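Local coordinates for protein pectate lyase (Bacillus, PDB 3VMV) that probably cleaves the polygalacturonate of pectin as a secreted pectate lyase of polysaccharide lyase family 1, built on a parallel beta-helix, at residues G17-I31 with E46-N60. Sequence-based numbering, arbitrary orientation.
Sequences GAGGRVEYASTGAQI and EPLTIYVNGTITQGN
Tyr24 and Tyr51 stand side by side on one face of a parallel strand pair, 21-25 with 48-52, both pointing the same way. Arg21, Glu23 and Ala25 join the strands, each bonding through both N and O to the backbone of 47-53. Each tyrosine has CG anti to its carbonyl carbon (chi1 -75° and -74°), which leans both rings in the same direction. Their planes are 33° apart, and the broad Tyr24 ring offers a face to Tyr51 CB, a CH-pi contact 3.8 Å from the ring centroid. The branched Val22 brings its CG1 methyl to the edge of the Tyr51 ring, 3.5 Å from Tyr51 CD2, while Thr49 CG2 lies over one face, toward the rim. On the other side of the strand pair, the short Ala25 CB meets Ile50 CG2 at 3.9 Å. Ile31, on helix 28-40, packs its CD1 against Ile56 CD1 at 3.9 Å, joining the helix to strand 55-57. At the strand entrance Arg21 extends across Glu46 in a salt bridge; Arg21 NE to Glu46 OE1 is 2.8 Å, but the hydrogen bond is bent and weak.

Beyond the strands, Asn60 meets the helix start. Its OD1 accepts from Gly28 N at 3.0 Å and from Thr57 N, which arrive on opposite faces of the amide, while ND2 donates to Thr55 O within the amide plane; three bonds therefore fix the group's rotation. Asn60 O takes Ala29 N at 2.9 Å, and Thr27 OG1 caps Gln30 N. With an alanine at Asn60, Gly28 N and Thr57 N would probably lose their shared side-chain acceptor and Thr55 O this donor. Strand 48-52 pairs onward with 78-85, so strand 21-25 and helix 28-40 cover the N-terminal end of the right-handed parallel beta-helix characteristic of pectate lyases.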
loop_
_atom_site.group_PDB
_atom_site.type_symbol
_atom_site.label_atom_id
_atom_site.label_comp_id
_atom_site.label_asym_id
_atom_site.label_seq_id
_atom_site.Cartn_x
_atom_site.Cartn_y
_atom_site.Cartn_z
ATOM N N GLY A 17 9.158 2.343 -15.463
ATOM C CA GLY A 17 9.303 3.017 -16.748
ATOM C C GLY A 17 10.735 3.305 -17.111
ATOM O O GLY A 17 10.987 4.056 -18.047
ATOM N N ALA A 18 11.680 2.732 -16.374
ATOM C CA ALA A 18 13.091 3.028 -16.631
ATOM C C ALA A 18 13.507 2.600 -18.037
ATOM O O ALA A 18 13.127 1.530 -18.514
ATOM C CB ALA A 18 13.973 2.364 -15.593
ATOM N N GLY A 19 14.278 3.459 -18.700
ATOM C CA GLY A 19 14.897 3.084 -19.962
ATOM C C GLY A 19 14.013 3.268 -21.187
ATOM O O GLY A 19 14.176 2.576 -22.194
ATOM N N GLY A 20 13.072 4.199 -21.101
ATOM C CA GLY A 20 12.253 4.559 -22.241
ATOM C C GLY A 20 12.051 6.061 -22.313
ATOM O O GLY A 20 12.985 6.850 -22.162
ATOM N N ARG A 21 10.818 6.459 -22.545
ATOM C CA ARG A 21 10.464 7.855 -22.672
ATOM C C ARG A 21 10.247 8.501 -21.316
ATOM O O ARG A 21 9.889 7.818 -20.339
ATOM C CB ARG A 21 9.183 7.987 -23.499
ATOM C CG ARG A 21 9.375 7.641 -24.956
ATOM C CD ARG A 21 8.175 8.033 -25.816
ATOM N NE ARG A 21 8.217 7.353 -27.110
ATOM C CZ ARG A 21 7.555 7.756 -28.194
ATOM N NH1 ARG A 21 6.797 8.844 -28.144
ATOM N NH2 ARG A 21 7.654 7.071 -29.328
ATOM N N VAL A 22 10.481 9.812 -21.275
ATOM C CA VAL A 22 10.227 10.628 -20.082
ATOM C C VAL A 22 9.289 11.751 -20.435
ATOM O O VAL A 22 9.495 12.451 -21.432
ATOM C CB VAL A 22 11.550 11.216 -19.506
ATOM C CG1 VAL A 22 11.308 12.074 -18.261
ATOM C CG2 VAL A 22 12.517 10.087 -19.195
ATOM N N GLU A 23 8.256 11.932 -19.630
ATOM C CA GLU A 23 7.328 13.014 -19.787
ATOM C C GLU A 23 7.145 13.674 -18.461
ATOM O O GLU A 23 7.281 13.010 -17.398
ATOM C CB GLU A 23 5.979 12.479 -20.270
ATOM C CG GLU A 23 5.959 12.082 -21.723
ATOM C CD GLU A 23 5.918 13.284 -22.699
ATOM O OE1 GLU A 23 5.463 14.399 -22.354
ATOM O OE2 GLU A 23 6.291 13.104 -23.854
ATOM N N TYR A 24 6.819 14.947 -18.503
ATOM C CA TYR A 24 6.447 15.682 -17.323
ATOM C C TYR A 24 4.989 16.096 -17.425
ATOM O O TYR A 24 4.569 16.698 -18.430
ATOM C CB TYR A 24 7.308 16.906 -17.161
ATOM C CG TYR A 24 8.730 16.634 -16.675
ATOM C CD1 TYR A 24 9.705 16.150 -17.550
ATOM C CD2 TYR A 24 9.077 16.903 -15.368
ATOM C CE1 TYR A 24 11.017 15.918 -17.092
ATOM C CE2 TYR A 24 10.360 16.707 -14.917
ATOM C CZ TYR A 24 11.316 16.200 -15.776
ATOM O OH TYR A 24 12.594 16.008 -15.286
ATOM N N ALA A 25 4.239 15.839 -16.359
ATOM C CA ALA A 25 2.815 16.153 -16.381
ATOM C C ALA A 25 2.425 16.900 -15.128
ATOM O O ALA A 25 2.934 16.624 -14.047
ATOM C CB ALA A 25 2.009 14.854 -16.441
ATOM N N SER A 26 1.486 17.817 -15.253
ATOM C CA SER A 26 1.026 18.560 -14.092
ATOM C C SER A 26 -0.483 18.560 -13.982
ATOM O O SER A 26 -1.032 19.248 -13.141
ATOM C CB SER A 26 1.547 20.000 -14.116
ATOM O OG SER A 26 1.263 20.592 -15.371
ATOM N N THR A 27 -1.157 17.780 -14.823
ATOM C CA THR A 27 -2.619 17.622 -14.675
ATOM C C THR A 27 -2.984 16.167 -14.933
ATOM O O THR A 27 -2.227 15.417 -15.582
ATOM C CB THR A 27 -3.414 18.480 -15.701
ATOM O OG1 THR A 27 -3.163 17.972 -17.028
ATOM C CG2 THR A 27 -3.036 19.986 -15.600
ATOM N N GLY A 28 -4.149 15.748 -14.439
ATOM C CA GLY A 28 -4.589 14.387 -14.674
ATOM C C GLY A 28 -4.848 14.143 -16.148
ATOM O O GLY A 28 -4.628 13.032 -16.642
ATOM N N ALA A 29 -5.311 15.169 -16.846
ATOM C CA ALA A 29 -5.502 15.043 -18.294
ATOM C C ALA A 29 -4.197 14.683 -18.999
ATOM O O ALA A 29 -4.183 13.795 -19.847
ATOM C CB ALA A 29 -6.144 16.284 -18.872
ATOM N N GLN A 30 -3.087 15.312 -18.611
ATOM C CA GLN A 30 -1.815 14.953 -19.240
ATOM C C GLN A 30 -1.433 13.529 -18.900
ATOM O O GLN A 30 -1.026 12.774 -19.764
ATOM C CB GLN A 30 -0.693 15.893 -18.810
ATOM C CG GLN A 30 -0.788 17.255 -19.452
ATOM C CD GLN A 30 0.442 18.081 -19.180
ATOM O OE1 GLN A 30 0.837 18.205 -18.040
ATOM N NE2 GLN A 30 1.043 18.654 -20.219
ATOM N N ILE A 31 -1.565 13.149 -17.628
ATOM C CA ILE A 31 -1.218 11.791 -17.250
ATOM C C ILE A 31 -2.078 10.768 -17.992
ATOM O O ILE A 31 -1.561 9.796 -18.553
ATOM C CB ILE A 31 -1.383 11.556 -15.720
ATOM C CG1 ILE A 31 -0.423 12.482 -14.962
ATOM C CG2 ILE A 31 -1.046 10.135 -15.376
ATOM C CD1 ILE A 31 -0.599 12.395 -13.440
ATOM N N GLU A 46 6.435 0.190 -24.447
ATOM C CA GLU A 46 7.673 0.985 -24.356
ATOM C C GLU A 46 7.690 1.637 -22.964
ATOM O O GLU A 46 6.761 2.343 -22.615
ATOM C CB GLU A 46 7.693 2.072 -25.428
ATOM C CG GLU A 46 9.010 2.858 -25.384
ATOM C CD GLU A 46 9.017 4.040 -26.313
ATOM O OE1 GLU A 46 7.940 4.639 -26.548
ATOM O OE2 GLU A 46 10.117 4.377 -26.802
ATOM N N PRO A 47 8.760 1.434 -22.189
ATOM C CA PRO A 47 8.766 2.014 -20.822
ATOM C C PRO A 47 8.558 3.529 -20.838
ATOM O O PRO A 47 9.104 4.233 -21.711
ATOM C CB PRO A 47 10.165 1.664 -20.284
ATOM C CG PRO A 47 10.539 0.406 -21.021
ATOM C CD PRO A 47 9.878 0.501 -22.413
ATOM N N LEU A 48 7.774 4.009 -19.863
ATOM C CA LEU A 48 7.394 5.406 -19.780
ATOM C C LEU A 48 7.521 5.854 -18.330
ATOM O O LEU A 48 6.946 5.254 -17.443
ATOM C CB LEU A 48 5.935 5.577 -20.244
ATOM C CG LEU A 48 5.362 7.006 -20.134
ATOM C CD1 LEU A 48 6.130 8.035 -20.958
ATOM C CD2 LEU A 48 3.856 7.026 -20.496
ATOM N N THR A 49 8.306 6.891 -18.100
ATOM C CA THR A 49 8.362 7.537 -16.799
ATOM C C THR A 49 7.625 8.855 -16.920
ATOM O O THR A 49 7.904 9.653 -17.829
ATOM C CB THR A 49 9.829 7.794 -16.389
ATOM O OG1 THR A 49 10.456 6.526 -16.166
ATOM C CG2 THR A 49 9.909 8.619 -15.110
ATOM N N ILE A 50 6.641 9.061 -16.043
ATOM C CA ILE A 50 5.911 10.309 -15.970
ATOM C C ILE A 50 6.307 11.011 -14.668
ATOM O O ILE A 50 5.969 10.517 -13.569
ATOM C CB ILE A 50 4.396 10.039 -15.936
ATOM C CG1 ILE A 50 4.008 9.213 -17.164
ATOM C CG2 ILE A 50 3.665 11.370 -15.884
ATOM C CD1 ILE A 50 2.515 8.823 -17.210
ATOM N N TYR A 51 7.064 12.099 -14.789
ATOM C CA TYR A 51 7.364 12.956 -13.635
ATOM C C TYR A 51 6.212 13.902 -13.393
ATOM O O TYR A 51 5.806 14.648 -14.294
ATOM C CB TYR A 51 8.648 13.744 -13.858
ATOM C CG TYR A 51 9.872 12.895 -13.725
ATOM C CD1 TYR A 51 10.213 12.354 -12.474
ATOM C CD2 TYR A 51 10.677 12.593 -14.838
ATOM C CE1 TYR A 51 11.338 11.548 -12.334
ATOM C CE2 TYR A 51 11.818 11.755 -14.691
ATOM C CZ TYR A 51 12.118 11.237 -13.441
ATOM O OH TYR A 51 13.228 10.402 -13.257
ATOM N N VAL A 52 5.709 13.917 -12.167
ATOM C CA VAL A 52 4.545 14.723 -11.840
ATOM C C VAL A 52 5.030 15.970 -11.095
ATOM O O VAL A 52 5.615 15.887 -9.979
ATOM C CB VAL A 52 3.553 13.935 -10.978
ATOM C CG1 VAL A 52 2.333 14.781 -10.673
ATOM C CG2 VAL A 52 3.120 12.643 -11.702
ATOM N N ASN A 53 4.826 17.113 -11.743
ATOM C CA ASN A 53 5.298 18.392 -11.214
ATOM C C ASN A 53 4.188 19.430 -11.063
ATOM O O ASN A 53 4.419 20.636 -11.174
ATOM C CB ASN A 53 6.486 18.941 -12.034
ATOM C CG ASN A 53 6.151 19.206 -13.505
ATOM O OD1 ASN A 53 5.015 19.039 -13.944
ATOM N ND2 ASN A 53 7.157 19.662 -14.272
ATOM N N GLY A 54 2.994 18.960 -10.741
ATOM C CA GLY A 54 1.903 19.854 -10.421
ATOM C C GLY A 54 0.874 19.097 -9.635
ATOM O O GLY A 54 1.038 17.901 -9.418
ATOM N N THR A 55 -0.182 19.782 -9.198
ATOM C CA THR A 55 -1.213 19.140 -8.376
ATOM C C THR A 55 -2.339 18.587 -9.254
ATOM O O THR A 55 -2.995 19.325 -9.987
ATOM C CB THR A 55 -1.766 20.119 -7.342
ATOM O OG1 THR A 55 -0.690 20.529 -6.475
ATOM C CG2 THR A 55 -2.851 19.463 -6.468
ATOM N N ILE A 56 -2.463 17.267 -9.224
ATOM C CA ILE A 56 -3.475 16.529 -9.976
ATOM C C ILE A 56 -4.783 16.505 -9.187
ATOM O O ILE A 56 -4.771 16.282 -7.986
ATOM C CB ILE A 56 -2.980 15.092 -10.168
ATOM C CG1 ILE A 56 -1.517 15.061 -10.621
ATOM C CG2 ILE A 56 -3.922 14.298 -11.088
ATOM C CD1 ILE A 56 -1.259 15.910 -11.899
ATOM N N THR A 57 -5.912 16.760 -9.841
ATOM C CA THR A 57 -7.162 16.982 -9.101
ATOM C C THR A 57 -8.300 16.393 -9.895
ATOM O O THR A 57 -8.139 16.117 -11.078
ATOM C CB THR A 57 -7.486 18.508 -8.938
ATOM O OG1 THR A 57 -7.657 19.120 -10.228
ATOM C CG2 THR A 57 -6.395 19.249 -8.177
ATOM N N GLN A 58 -9.478 16.309 -9.289
ATOM C CA GLN A 58 -10.669 15.973 -10.071
ATOM C C GLN A 58 -10.896 16.989 -11.200
ATOM O O GLN A 58 -11.218 16.620 -12.339
ATOM C CB GLN A 58 -11.908 15.930 -9.148
ATOM C CG GLN A 58 -11.876 14.800 -8.138
ATOM C CD GLN A 58 -12.027 13.450 -8.790
ATOM O OE1 GLN A 58 -12.666 13.330 -9.841
ATOM N NE2 GLN A 58 -11.467 12.424 -8.167
ATOM N N GLY A 59 -10.745 18.276 -10.885
ATOM C CA GLY A 59 -11.007 19.331 -11.840
ATOM C C GLY A 59 -10.098 19.290 -13.063
ATOM O O GLY A 59 -10.511 19.724 -14.136
ATOM N N ASN A 60 -8.872 18.764 -12.914
ATOM C CA ASN A 60 -7.974 18.744 -14.080
ATOM C C ASN A 60 -7.740 17.352 -14.684
ATOM O O ASN A 60 -6.831 17.171 -15.494
ATOM C CB ASN A 60 -6.639 19.512 -13.834
ATOM C CG ASN A 60 -5.723 18.839 -12.792
ATOM O OD1 ASN A 60 -5.704 17.608 -12.621
ATOM N ND2 ASN A 60 -4.891 19.686 -12.139
HETATM O O HOH W 1 11.861 6.205 -19.044
#